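Local coordinates for acetyl-CoA hydrolase/transferase family protein (PDB 2NVV) that probably hydrolyses acetyl-CoA or transfers coenzyme A between acetyl-CoA and a carboxylate such as acetate, and binds zinc, at residues Leu145-Arg150 and Leu173-Asp178; Asp133-Pro138 and Lys196-Val201; Pro450-Leu455 and Asp487-Arg492; Ser404-Val409 and Ala477-Leu482. One frame throughout, in Å; residues are numbered along the deposited sequence.

Interaction 1: Leu145-Arg150 and Leu173-Asp178; sequences LPTICR and LCEPLD
Helix 145-151 lies on the beta-alpha-beta crossover from strand 122-127 to the neighbouring parallel strand 154-160. The irregular segment 173-178 passes beside the first turns of the helix, with CA of Cys174 6.5 Å from CA of Pro146. At Leu173 the CB points toward the helix. The CB of Cys174 points away from it. The carbonyl O of Cys174 lies 4.1 Å from Pro146 CG. Glu175 carries the contact. Its CG is anti to the carbonyl carbon (chi1 -66°), and the chain then runs extended past Pro146, with CG 4.1 Å from Pro146 CB. The two carboxylate oxygens are divided between two helix residues. Thr147 OG1 donates to Glu175 OE2 at 2.5 Å, coming from above the carboxylate plane. Arg150 NE makes a salt bridge to Glu175 OE1 at 2.9 Å, bent to 132° at the hydrogen. The guanidinium and carboxylate planes are almost perpendicular, 85° apart. Arg113 is a second cationic partner of OE2, so the carboxylate is probably held in its charged form. Pro176 packs on Arg113 and helix 333-336. Asp178 bonds Arg113 and Arg182 through OD2, while its OD1 is 5.1 Å from Arg150 NH1.

Interaction 2: Asp133-Pro138 and Lys196-Val201; sequences DGKILP and KPYVQV
Ile136 and Val199 stand side by side on one face of a small antiparallel sheet and point the same way. They form a hydrogen-bonded pair, linked in both directions. Ile136 N donates to Val199 O at 2.8 Å, and Val199 N returns a bond to Ile136 O at 3.0 Å. Both bonds lie in the plane of the accepting carbonyl. A third backbone bond, from Val201 N to Gly134 O, extends the pairing at 2.8 Å. The Val199 CG1 methyl sits between the backbone N and the carbonyl carbon, where it meets Ile136 CB. Val201 crosses Ile136 at about a right angle, with its CG2 3.5 Å from Ile136 CD1. This apolar face looks inward. Ile136 rests on Ile125 and Val127 of the parallel sheet, and Val199 on Leu145 of helix 145-151.

The other face bears Lys135 and Gln200, a non-hydrogen-bonded pair. Here the extended Lys135 chain passes obliquely over the Tyr198 ring. Its CD stands 4.1 Å from the ring centroid and only 14° off the normal, a CH-pi contact placed toward the rim. Lys135 NZ is 4.0 Å from Tyr198 OH. The lysine thus meets the ring through its methylene carbons, and the two faces divide the chemistry: aliphatic packing inward, a more polar and more exposed surface outward.

Interaction 3: Pro450-Leu455 and Asp487-Arg492; sequences PDYRPL and DMRNVR
A short 3-10 turn at 488-490 faces the start of helix 453-459, with the CA atoms of Arg489 and Tyr452 6.9 Å apart and Tyr452 at the N-cap position. Arg489 bends at chi2 and chi3 so that its guanidinium lies between two aspartates. Arg489 NH2 bonds Asp451 OD1 at 3.2 Å, with the oxygen near the guanidinium plane. NE makes a weaker bond to the same oxygen. NH1 forms a salt bridge with Asp487 OD2 at 2.9 Å, using that oxygen's syn lone pair. Asp487 OD1 accepts from Arg489 N, fitting an Asx turn, though the place of this oxygen is less certain.

Beside the ion pairs, the Tyr452 side chain runs at about a right angle to those of Met488 and Arg489, while its ring is only 27° from the guanidinium plane. Its CE2 is 3.6 Å from CB of Met488, a selenomethionine. Tyr452 OH lies 3.3 Å from Arg489 CD and bonds Gly400 O. The Tyr452 side chain is about 8 Å from that of Lys398, predicted to bind CoA. Leu455 CD2 lies 3.9 Å from Val491 CB.

Met488 lies against helix 477-484 and strand 402-403, and Trp493 donates to Leu455 O of helix 453-459.

Interaction 4: Ser404-Val409 and Ala477-Leu482; sequences SFVPMV and AFHQEL
Strand 405-406, an outer strand of a mixed four-stranded sheet, and the loop after it pack against one side of helix 477-484. The tight part is Pro407 on Phe478. Pro407 CD sits over one face of the Phe478 ring, 3.9 Å from its centroid and 18° off the normal, a CH-pi contact. Val406 CG1 adds an apolar approach, 4.1 Å from Phe478 CD2. Leu455 and Leu456 of helix 453-459 also touch Phe478, which is buried.

The His479 end is looser, though buried too. It lies on the side toward the second subunit, where Leu472 of that subunit packs on His479. The His479 side chain is about 8 Å from that of His411, a zinc ligand. The imidazole crosses Val406 at about a right angle, with NE2 3.8 Å from Val406 CG2. Its N-H is directed to the carbonyl of Met408, a selenomethionine: His479 NE2 lies 3.3 Å from Met408 O, a weak bond with the oxygen at the ring edge, in plane.

In the fold
The contacts form two touching pairs on opposite sides of the chain's centre. Interactions 1 and 2 both pack against helix 145-151 in the N-terminal half. They meet where Leu173 N lies 2.7 Å from Lys196 O, a probable hydrogen bond, and where Leu145 packs on Pro138. Both are partly buried, but interaction 1 relies on side-chain charge and interaction 2 on strand pairing. Interactions 3 and 4 lie about 10 Å apart, centre to centre, and meet where Met488 and Val491 pack on helix 477-484. Interaction 4 is buried and mostly apolar, near the subunit interface. Interaction 3 lies farther out and adds an ion-pair network to its apolar base.

Interaction 1: Leu145-Arg150 and Leu173-Asp178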
loop_
_atom_site.group_PDB
_atom_site.type_symbol
_atom_site.label_atom_id
_atom_site.label_comp_id
_atom_site.label_asym_id
_atom_site.label_seq_id
_atom_site.Cartn_x
_atom_site.Cartn_y
_atom_site.Cartn_z
ATOM N N LEU A 145 -7.002 20.961 -6.491
ATOM C CA LEU A 145 -7.146 22.250 -7.145
ATOM C C LEU A 145 -6.314 22.452 -8.403
ATOM O O LEU A 145 -6.860 22.635 -9.489
ATOM C CB LEU A 145 -6.825 23.370 -6.153
ATOM C CG LEU A 145 -6.771 24.804 -6.703
ATOM C CD1 LEU A 145 -8.171 25.369 -6.846
ATOM C CD2 LEU A 145 -5.970 25.678 -5.764
ATOM N N PRO A 146 -4.975 22.431 -8.279
ATOM C CA PRO A 146 -4.161 22.636 -9.481
ATOM C C PRO A 146 -4.467 21.724 -10.661
ATOM O O PRO A 146 -4.376 22.146 -11.814
ATOM C CB PRO A 146 -2.725 22.491 -8.963
ATOM C CG PRO A 146 -2.862 21.668 -7.716
ATOM C CD PRO A 146 -4.121 22.200 -7.100
ATOM N N THR A 147 -4.851 20.486 -10.383
ATOM C CA THR A 147 -5.145 19.557 -11.455
ATOM C C THR A 147 -6.486 19.842 -12.129
ATOM O O THR A 147 -6.573 19.789 -13.355
ATOM C CB THR A 147 -5.116 18.108 -10.946
ATOM O OG1 THR A 147 -3.852 17.861 -10.315
ATOM C CG2 THR A 147 -5.311 17.122 -12.101
ATOM N N ILE A 148 -7.523 20.147 -11.350
ATOM C CA ILE A 148 -8.823 20.422 -11.952
ATOM C C ILE A 148 -8.813 21.734 -12.742
ATOM O O ILE A 148 -9.517 21.871 -13.739
ATOM C CB ILE A 148 -9.983 20.447 -10.888
ATOM C CG1 ILE A 148 -9.675 21.424 -9.764
ATOM C CG2 ILE A 148 -10.195 19.060 -10.320
ATOM C CD1 ILE A 148 -10.754 21.477 -8.711
ATOM N N CYS A 149 -8.012 22.694 -12.294
ATOM C CA CYS A 149 -7.901 23.978 -12.974
ATOM C C CYS A 149 -7.156 23.818 -14.291
ATOM O O CYS A 149 -7.438 24.520 -15.272
ATOM C CB CYS A 149 -7.161 24.984 -12.101
ATOM S SG CYS A 149 -8.135 25.675 -10.746
ATOM N N ARG A 150 -6.207 22.890 -14.309
ATOM C CA ARG A 150 -5.417 22.631 -15.499
ATOM C C ARG A 150 -6.217 21.866 -16.547
ATOM O O ARG A 150 -6.229 22.237 -17.724
ATOM C CB ARG A 150 -4.166 21.822 -15.141
ATOM C CG ARG A 150 -3.369 21.417 -16.357
ATOM C CD ARG A 150 -2.704 20.058 -16.202
ATOM N NE ARG A 150 -1.342 20.154 -15.681
ATOM C CZ ARG A 150 -0.316 19.452 -16.159
ATOM N NH1 ARG A 150 -0.505 18.608 -17.171
ATOM N NH2 ARG A 150 0.894 19.582 -15.618
ATOM N N LEU A 173 1.509 25.372 -4.078
ATOM C CA LEU A 173 0.829 24.721 -5.195
ATOM C C LEU A 173 1.707 24.344 -6.371
ATOM O O LEU A 173 2.559 25.118 -6.792
ATOM C CB LEU A 173 -0.312 25.608 -5.719
ATOM C CG LEU A 173 -1.488 26.037 -4.827
ATOM C CD1 LEU A 173 -1.919 24.905 -3.914
ATOM C CD2 LEU A 173 -1.087 27.223 -4.008
ATOM N N CYS A 174 1.479 23.145 -6.897
ATOM C CA CYS A 174 2.209 22.660 -8.054
ATOM C C CYS A 174 1.837 21.231 -8.398
ATOM O O CYS A 174 1.053 20.585 -7.702
ATOM C CB CYS A 174 3.738 22.773 -7.853
ATOM S SG CYS A 174 4.454 21.915 -6.415
ATOM N N GLU A 175 2.404 20.764 -9.505
ATOM C CA GLU A 175 2.209 19.414 -9.997
ATOM C C GLU A 175 3.545 19.001 -10.560
ATOM O O GLU A 175 4.298 19.834 -11.047
ATOM C CB GLU A 175 1.188 19.383 -11.126
ATOM C CG GLU A 175 -0.211 19.760 -10.718
ATOM C CD GLU A 175 -1.171 19.685 -11.876
ATOM O OE1 GLU A 175 -0.995 20.475 -12.835
ATOM O OE2 GLU A 175 -2.092 18.832 -11.821
ATOM N N PRO A 176 3.861 17.703 -10.501
ATOM C CA PRO A 176 5.143 17.238 -11.037
ATOM C C PRO A 176 4.979 16.807 -12.489
ATOM O O PRO A 176 3.863 16.640 -12.972
ATOM C CB PRO A 176 5.471 16.057 -10.137
ATOM C CG PRO A 176 4.120 15.445 -9.949
ATOM C CD PRO A 176 3.208 16.642 -9.709
ATOM N N LEU A 177 6.092 16.641 -13.191
ATOM C CA LEU A 177 6.028 16.170 -14.563
ATOM C C LEU A 177 5.532 14.731 -14.416
ATOM O O LEU A 177 5.580 14.162 -13.328
ATOM C CB LEU A 177 7.421 16.201 -15.200
ATOM C CG LEU A 177 7.864 17.428 -16.006
ATOM C CD1 LEU A 177 7.031 18.639 -15.661
ATOM C CD2 LEU A 177 9.355 17.693 -15.741
ATOM N N ASP A 178 5.042 14.142 -15.495
ATOM C CA ASP A 178 4.553 12.779 -15.424
ATOM C C ASP A 178 5.518 11.833 -16.126
ATOM O O ASP A 178 6.308 12.242 -16.979
ATOM C CB ASP A 178 3.158 12.701 -16.043
ATOM C CG ASP A 178 2.114 13.438 -15.216
ATOM O OD1 ASP A 178 1.188 14.041 -15.802
ATOM O OD2 ASP A 178 2.222 13.407 -13.971
#

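Interaction 2: Asp133-Pro138 and Lys196-Val201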
loop_
_atom_site.group_PDB
_atom_site.type_symbol
_atom_site.label_atom_id
_atom_site.label_comp_id
_atom_site.label_asym_id
_atom_site.label_seq_id
_atom_site.Cartn_x
_atom_site.Cartn_y
_atom_site.Cartn_z
ATOM N N ASP A 133 -5.047 38.274 -14.664
ATOM C CA ASP A 133 -4.179 37.471 -15.514
ATOM C C ASP A 133 -4.268 35.997 -15.137
ATOM O O ASP A 133 -3.357 35.217 -15.407
ATOM C CB ASP A 133 -2.723 37.960 -15.429
ATOM C CG ASP A 133 -2.137 37.836 -14.031
ATOM O OD1 ASP A 133 -2.896 37.513 -13.091
ATOM O OD2 ASP A 133 -0.914 38.067 -13.871
ATOM N N GLY A 134 -5.376 35.628 -14.497
ATOM C CA GLY A 134 -5.611 34.244 -14.113
ATOM C C GLY A 134 -4.858 33.633 -12.942
ATOM O O GLY A 134 -4.536 32.445 -12.977
ATOM N N LYS A 135 -4.560 34.417 -11.913
ATOM C CA LYS A 135 -3.861 33.865 -10.753
ATOM C C LYS A 135 -4.882 33.572 -9.661
ATOM O O LYS A 135 -5.623 34.457 -9.225
ATOM C CB LYS A 135 -2.798 34.835 -10.227
ATOM C CG LYS A 135 -1.588 34.973 -11.119
ATOM C CD LYS A 135 -0.528 35.817 -10.446
ATOM C CE LYS A 135 0.685 36.035 -11.352
ATOM N NZ LYS A 135 1.711 36.891 -10.667
ATOM N N ILE A 136 -4.918 32.316 -9.227
ATOM C CA ILE A 136 -5.866 31.896 -8.208
ATOM C C ILE A 136 -5.225 31.686 -6.844
ATOM O O ILE A 136 -4.179 31.050 -6.735
ATOM C CB ILE A 136 -6.577 30.582 -8.634
ATOM C CG1 ILE A 136 -7.580 30.866 -9.755
ATOM C CG2 ILE A 136 -7.275 29.943 -7.449
ATOM C CD1 ILE A 136 -6.940 31.104 -11.102
ATOM N N LEU A 137 -5.859 32.236 -5.811
ATOM C CA LEU A 137 -5.390 32.073 -4.441
ATOM C C LEU A 137 -6.497 31.301 -3.715
ATOM O O LEU A 137 -7.582 31.840 -3.471
ATOM C CB LEU A 137 -5.148 33.434 -3.762
ATOM C CG LEU A 137 -4.649 33.415 -2.304
ATOM C CD1 LEU A 137 -3.326 32.683 -2.194
ATOM C CD2 LEU A 137 -4.490 34.833 -1.801
ATOM N N PRO A 138 -6.234 30.030 -3.372
ATOM C CA PRO A 138 -7.173 29.143 -2.680
ATOM C C PRO A 138 -7.486 29.671 -1.289
ATOM O O PRO A 138 -6.868 30.634 -0.834
ATOM C CB PRO A 138 -6.416 27.816 -2.592
ATOM C CG PRO A 138 -5.306 27.944 -3.573
ATOM C CD PRO A 138 -4.922 29.382 -3.500
ATOM N N LYS A 196 4.351 27.188 -5.944
ATOM C CA LYS A 196 3.990 28.599 -5.876
ATOM C C LYS A 196 2.824 28.832 -4.917
ATOM O O LYS A 196 2.074 27.914 -4.590
ATOM C CB LYS A 196 3.640 29.129 -7.276
ATOM C CG LYS A 196 4.830 29.163 -8.217
ATOM C CD LYS A 196 4.474 29.724 -9.572
ATOM C CE LYS A 196 5.681 29.660 -10.505
ATOM N NZ LYS A 196 5.434 30.345 -11.806
ATOM N N PRO A 197 2.673 30.072 -4.437
ATOM C CA PRO A 197 1.590 30.412 -3.509
ATOM C C PRO A 197 0.266 30.686 -4.225
ATOM O O PRO A 197 -0.669 31.251 -3.647
ATOM C CB PRO A 197 2.138 31.642 -2.789
ATOM C CG PRO A 197 2.896 32.336 -3.870
ATOM C CD PRO A 197 3.611 31.202 -4.596
ATOM N N TYR A 198 0.189 30.266 -5.480
ATOM C CA TYR A 198 -1.010 30.480 -6.271
ATOM C C TYR A 198 -0.987 29.561 -7.479
ATOM O O TYR A 198 0.050 29.001 -7.824
ATOM C CB TYR A 198 -1.073 31.942 -6.737
ATOM C CG TYR A 198 0.037 32.313 -7.690
ATOM C CD1 TYR A 198 -0.007 31.926 -9.025
ATOM C CD2 TYR A 198 1.155 33.003 -7.249
ATOM C CE1 TYR A 198 1.030 32.207 -9.896
ATOM C CE2 TYR A 198 2.208 33.292 -8.119
ATOM C CZ TYR A 198 2.137 32.887 -9.443
ATOM O OH TYR A 198 3.178 33.147 -10.312
ATOM N N VAL A 199 -2.139 29.411 -8.118
ATOM C CA VAL A 199 -2.244 28.583 -9.303
ATOM C C VAL A 199 -2.510 29.504 -10.499
ATOM O O VAL A 199 -3.374 30.369 -10.445
ATOM C CB VAL A 199 -3.373 27.517 -9.134
ATOM C CG1 VAL A 199 -4.499 28.099 -8.349
ATOM C CG2 VAL A 199 -3.887 27.051 -10.497
ATOM N N GLN A 200 -1.737 29.326 -11.563
ATOM C CA GLN A 200 -1.864 30.133 -12.775
ATOM C C GLN A 200 -2.696 29.455 -13.859
ATOM O O GLN A 200 -2.408 28.327 -14.261
ATOM C CB GLN A 200 -0.472 30.426 -13.334
ATOM C CG GLN A 200 -0.441 31.245 -14.615
ATOM C CD GLN A 200 -0.710 32.716 -14.384
ATOM O OE1 GLN A 200 -1.857 33.151 -14.366
ATOM N NE2 GLN A 200 0.348 33.488 -14.199
ATOM N N VAL A 201 -3.727 30.147 -14.333
ATOM C CA VAL A 201 -4.588 29.612 -15.386
ATOM C C VAL A 201 -4.803 30.674 -16.450
ATOM O O VAL A 201 -4.449 31.831 -16.252
ATOM C CB VAL A 201 -5.972 29.203 -14.854
ATOM C CG1 VAL A 201 -5.824 28.296 -13.658
ATOM C CG2 VAL A 201 -6.781 30.446 -14.513
#

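Interaction 3: Pro450-Leu455 and Asp487-Arg492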
loop_
_atom_site.group_PDB
_atom_site.type_symbol
_atom_site.label_atom_id
_atom_site.label_comp_id
_atom_site.label_asym_id
_atom_site.label_seq_id
_atom_site.Cartn_x
_atom_site.Cartn_y
_atom_site.Cartn_z
ATOM N N PRO A 450 -12.087 -6.971 27.872
ATOM C CA PRO A 450 -12.220 -8.193 28.679
ATOM C C PRO A 450 -13.391 -9.096 28.301
ATOM O O PRO A 450 -13.238 -10.320 28.263
ATOM C CB PRO A 450 -12.323 -7.648 30.094
ATOM C CG PRO A 450 -11.341 -6.503 30.040
ATOM C CD PRO A 450 -11.717 -5.826 28.727
ATOM N N ASP A 451 -14.547 -8.495 28.023
ATOM C CA ASP A 451 -15.751 -9.230 27.645
ATOM C C ASP A 451 -15.607 -10.081 26.389
ATOM O O ASP A 451 -16.432 -10.958 26.152
ATOM C CB ASP A 451 -16.909 -8.264 27.417
ATOM C CG ASP A 451 -17.574 -7.836 28.697
ATOM O OD1 ASP A 451 -18.467 -6.960 28.639
ATOM O OD2 ASP A 451 -17.215 -8.385 29.758
ATOM N N TYR A 452 -14.580 -9.827 25.582
ATOM C CA TYR A 452 -14.394 -10.586 24.344
ATOM C C TYR A 452 -13.069 -11.333 24.267
ATOM O O TYR A 452 -12.832 -12.089 23.331
ATOM C CB TYR A 452 -14.513 -9.650 23.122
ATOM C CG TYR A 452 -15.885 -9.034 22.947
ATOM C CD1 TYR A 452 -16.194 -7.787 23.493
ATOM C CD2 TYR A 452 -16.890 -9.726 22.268
ATOM C CE1 TYR A 452 -17.474 -7.249 23.365
ATOM C CE2 TYR A 452 -18.163 -9.201 22.135
ATOM C CZ TYR A 452 -18.452 -7.969 22.681
ATOM O OH TYR A 452 -19.724 -7.472 22.534
ATOM N N ARG A 453 -12.202 -11.140 25.253
ATOM C CA ARG A 453 -10.913 -11.798 25.210
ATOM C C ARG A 453 -10.995 -13.330 25.250
ATOM O O ARG A 453 -10.353 -14.004 24.446
ATOM C CB ARG A 453 -10.017 -11.253 26.336
ATOM C CG ARG A 453 -10.192 -9.755 26.520
ATOM C CD ARG A 453 -8.885 -8.975 26.614
ATOM N NE ARG A 453 -8.290 -9.025 27.944
ATOM C CZ ARG A 453 -7.846 -7.963 28.621
ATOM N NH1 ARG A 453 -7.921 -6.737 28.110
ATOM N NH2 ARG A 453 -7.327 -8.135 29.826
ATOM N N PRO A 454 -11.783 -13.903 26.167
ATOM C CA PRO A 454 -11.845 -15.368 26.192
ATOM C C PRO A 454 -12.440 -16.021 24.943
ATOM O O PRO A 454 -12.032 -17.115 24.525
ATOM C CB PRO A 454 -12.646 -15.659 27.468
ATOM C CG PRO A 454 -13.448 -14.433 27.671
ATOM C CD PRO A 454 -12.510 -13.322 27.308
ATOM N N LEU A 455 -13.394 -15.330 24.338
ATOM C CA LEU A 455 -14.061 -15.820 23.142
ATOM C C LEU A 455 -13.100 -15.820 21.950
ATOM O O LEU A 455 -13.096 -16.747 21.139
ATOM C CB LEU A 455 -15.271 -14.940 22.861
ATOM C CG LEU A 455 -16.498 -15.529 22.161
ATOM C CD1 LEU A 455 -16.820 -16.926 22.677
ATOM C CD2 LEU A 455 -17.667 -14.576 22.396
ATOM N N ASP A 487 -26.102 -8.497 20.293
ATOM C CA ASP A 487 -25.020 -8.542 21.267
ATOM C C ASP A 487 -24.023 -9.639 20.885
ATOM O O ASP A 487 -24.339 -10.826 20.958
ATOM C CB ASP A 487 -25.572 -8.823 22.665
ATOM C CG ASP A 487 -24.533 -8.608 23.757
ATOM O OD1 ASP A 487 -23.354 -8.940 23.534
ATOM O OD2 ASP A 487 -24.900 -8.114 24.840
HETATM N N MSE A 488 -22.817 -9.242 20.493
HETATM C CA MSE A 488 -21.809 -10.204 20.081
HETATM C C MSE A 488 -21.349 -11.144 21.188
HETATM O O MSE A 488 -20.782 -12.197 20.912
HETATM C CB MSE A 488 -20.596 -9.472 19.497
HETATM C CG MSE A 488 -20.910 -8.564 18.316
HETATM SE SE MSE A 488 -19.305 -7.866 17.499
HETATM C CE MSE A 488 -20.023 -7.372 15.754
ATOM N N ARG A 489 -21.581 -10.772 22.441
ATOM C CA ARG A 489 -21.152 -11.616 23.563
ATOM C C ARG A 489 -21.934 -12.913 23.621
ATOM O O ARG A 489 -21.551 -13.830 24.339
ATOM C CB ARG A 489 -21.323 -10.889 24.893
ATOM C CG ARG A 489 -20.409 -9.686 25.105
ATOM C CD ARG A 489 -21.259 -8.453 25.259
ATOM N NE ARG A 489 -21.026 -7.760 26.510
ATOM C CZ ARG A 489 -21.871 -6.883 27.041
ATOM N NH1 ARG A 489 -23.015 -6.606 26.424
ATOM N NH2 ARG A 489 -21.549 -6.254 28.169
ATOM N N ASN A 490 -23.043 -12.973 22.883
ATOM C CA ASN A 490 -23.882 -14.168 22.836
ATOM C C ASN A 490 -23.310 -15.274 21.958
ATOM O O ASN A 490 -23.936 -16.327 21.786
ATOM C CB ASN A 490 -25.276 -13.815 22.336
ATOM C CG ASN A 490 -26.039 -13.006 23.325
ATOM O OD1 ASN A 490 -26.009 -13.299 24.524
ATOM N ND2 ASN A 490 -26.737 -11.981 22.848
ATOM N N VAL A 491 -22.126 -15.040 21.408
ATOM C CA VAL A 491 -21.520 -16.024 20.544
ATOM C C VAL A 491 -20.980 -17.196 21.345
ATOM O O VAL A 491 -20.463 -17.032 22.448
ATOM C CB VAL A 491 -20.367 -15.404 19.705
ATOM C CG1 VAL A 491 -19.561 -16.499 19.024
ATOM C CG2 VAL A 491 -20.929 -14.454 18.661
ATOM N N ARG A 492 -21.129 -18.381 20.768
ATOM C CA ARG A 492 -20.642 -19.636 21.326
ATOM C C ARG A 492 -20.240 -20.405 20.071
ATOM O O ARG A 492 -21.084 -20.749 19.241
ATOM C CB ARG A 492 -21.754 -20.358 22.087
ATOM C CG ARG A 492 -22.026 -19.769 23.467
ATOM C CD ARG A 492 -23.270 -20.384 24.092
ATOM N NE ARG A 492 -23.264 -21.846 24.034
ATOM C CZ ARG A 492 -24.313 -22.611 24.340
ATOM N NH1 ARG A 492 -24.220 -23.938 24.256
ATOM N NH2 ARG A 492 -25.455 -22.046 24.724
#

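Interaction 4: Ser404-Val409 and Ala477-Leu482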
loop_
_atom_site.group_PDB
_atom_site.type_symbol
_atom_site.label_atom_id
_atom_site.label_comp_id
_atom_site.label_asym_id
_atom_site.label_seq_id
_atom_site.Cartn_x
_atom_site.Cartn_y
_atom_site.Cartn_z
ATOM N N SER A 404 -15.025 -3.992 18.850
ATOM C CA SER A 404 -14.273 -3.368 17.765
ATOM C C SER A 404 -13.280 -4.367 17.194
ATOM O O SER A 404 -12.733 -4.164 16.116
ATOM C CB SER A 404 -13.518 -2.152 18.268
ATOM O OG SER A 404 -14.408 -1.175 18.753
ATOM N N PHE A 405 -13.047 -5.449 17.931
ATOM C CA PHE A 405 -12.120 -6.508 17.522
ATOM C C PHE A 405 -12.898 -7.772 17.190
ATOM O O PHE A 405 -13.709 -8.242 17.981
ATOM C CB PHE A 405 -11.111 -6.767 18.640
ATOM C CG PHE A 405 -10.192 -5.611 18.883
ATOM C CD1 PHE A 405 -9.029 -5.456 18.129
ATOM C CD2 PHE A 405 -10.517 -4.637 19.818
ATOM C CE1 PHE A 405 -8.213 -4.347 18.305
ATOM C CE2 PHE A 405 -9.706 -3.527 19.995
ATOM C CZ PHE A 405 -8.557 -3.382 19.237
ATOM N N VAL A 406 -12.631 -8.322 16.010
ATOM C CA VAL A 406 -13.333 -9.494 15.529
ATOM C C VAL A 406 -12.386 -10.549 14.963
ATOM O O VAL A 406 -11.220 -10.267 14.700
ATOM C CB VAL A 406 -14.317 -9.070 14.426
ATOM C CG1 VAL A 406 -15.353 -8.106 14.986
ATOM C CG2 VAL A 406 -13.551 -8.407 13.293
ATOM N N PRO A 407 -12.876 -11.784 14.773
ATOM C CA PRO A 407 -12.038 -12.857 14.225
ATOM C C PRO A 407 -11.451 -12.447 12.875
ATOM O O PRO A 407 -10.256 -12.620 12.630
ATOM C CB PRO A 407 -13.014 -14.025 14.101
ATOM C CG PRO A 407 -13.961 -13.788 15.251
ATOM C CD PRO A 407 -14.195 -12.299 15.186
HETATM N N MSE A 408 -12.308 -11.913 12.005
HETATM C CA MSE A 408 -11.907 -11.437 10.683
HETATM C C MSE A 408 -12.704 -10.180 10.373
HETATM O O MSE A 408 -13.899 -10.129 10.653
HETATM C CB MSE A 408 -12.195 -12.483 9.609
HETATM C CG MSE A 408 -11.611 -12.127 8.250
HETATM SE SE MSE A 408 -12.264 -13.221 6.769
HETATM C CE MSE A 408 -11.041 -14.728 6.873
ATOM N N VAL A 409 -12.044 -9.161 9.815
ATOM C CA VAL A 409 -12.742 -7.921 9.474
ATOM C C VAL A 409 -13.668 -8.163 8.271
ATOM O O VAL A 409 -13.272 -8.798 7.290
ATOM C CB VAL A 409 -11.754 -6.747 9.148
ATOM C CG1 VAL A 409 -11.050 -6.283 10.406
ATOM C CG2 VAL A 409 -10.744 -7.174 8.120
ATOM N N ALA A 477 -18.907 -14.979 12.734
ATOM C CA ALA A 477 -19.913 -15.229 13.757
ATOM C C ALA A 477 -20.226 -13.984 14.588
ATOM O O ALA A 477 -21.372 -13.760 14.967
ATOM C CB ALA A 477 -19.442 -16.347 14.661
ATOM N N PHE A 478 -19.211 -13.186 14.889
ATOM C CA PHE A 478 -19.404 -11.965 15.666
ATOM C C PHE A 478 -20.404 -11.031 14.973
ATOM O O PHE A 478 -21.349 -10.546 15.590
ATOM C CB PHE A 478 -18.062 -11.247 15.850
ATOM C CG PHE A 478 -17.305 -11.681 17.074
ATOM C CD1 PHE A 478 -17.246 -13.022 17.436
ATOM C CD2 PHE A 478 -16.649 -10.748 17.867
ATOM C CE1 PHE A 478 -16.544 -13.432 18.574
ATOM C CE2 PHE A 478 -15.946 -11.149 19.007
ATOM C CZ PHE A 478 -15.896 -12.497 19.358
ATOM N N HIS A 479 -20.175 -10.796 13.683
ATOM C CA HIS A 479 -21.020 -9.938 12.861
ATOM C C HIS A 479 -22.397 -10.559 12.699
ATOM O O HIS A 479 -23.420 -9.861 12.740
ATOM C CB HIS A 479 -20.392 -9.770 11.482
ATOM C CG HIS A 479 -19.004 -9.222 11.515
ATOM N ND1 HIS A 479 -18.741 -7.873 11.616
ATOM C CD2 HIS A 479 -17.799 -9.835 11.438
ATOM C CE1 HIS A 479 -17.434 -7.676 11.591
ATOM N NE2 HIS A 479 -16.840 -8.852 11.483
ATOM N N GLN A 480 -22.410 -11.873 12.486
ATOM C CA GLN A 480 -23.652 -12.599 12.323
ATOM C C GLN A 480 -24.471 -12.526 13.594
ATOM O O GLN A 480 -25.679 -12.323 13.537
ATOM C CB GLN A 480 -23.374 -14.061 11.971
ATOM C CG GLN A 480 -22.976 -14.298 10.523
ATOM C CD GLN A 480 -22.614 -15.746 10.246
ATOM O OE1 GLN A 480 -22.779 -16.237 9.131
ATOM N NE2 GLN A 480 -22.105 -16.433 11.256
ATOM N N GLU A 481 -23.818 -12.683 14.744
ATOM C CA GLU A 481 -24.522 -12.637 16.031
ATOM C C GLU A 481 -25.075 -11.257 16.329
ATOM O O GLU A 481 -26.115 -11.134 16.964
ATOM C CB GLU A 481 -23.604 -13.069 17.181
ATOM C CG GLU A 481 -24.319 -13.135 18.530
ATOM C CD GLU A 481 -25.432 -14.188 18.566
ATOM O OE1 GLU A 481 -26.397 -14.012 19.333
ATOM O OE2 GLU A 481 -25.337 -15.199 17.838
ATOM N N LEU A 482 -24.386 -10.216 15.880
ATOM C CA LEU A 482 -24.868 -8.862 16.115
ATOM C C LEU A 482 -26.210 -8.700 15.430
ATOM O O LEU A 482 -27.121 -8.074 15.964
ATOM C CB LEU A 482 -23.897 -7.832 15.544
ATOM C CG LEU A 482 -24.397 -6.382 15.532
ATOM C CD1 LEU A 482 -24.670 -5.903 16.968
ATOM C CD2 LEU A 482 -23.356 -5.499 14.869
#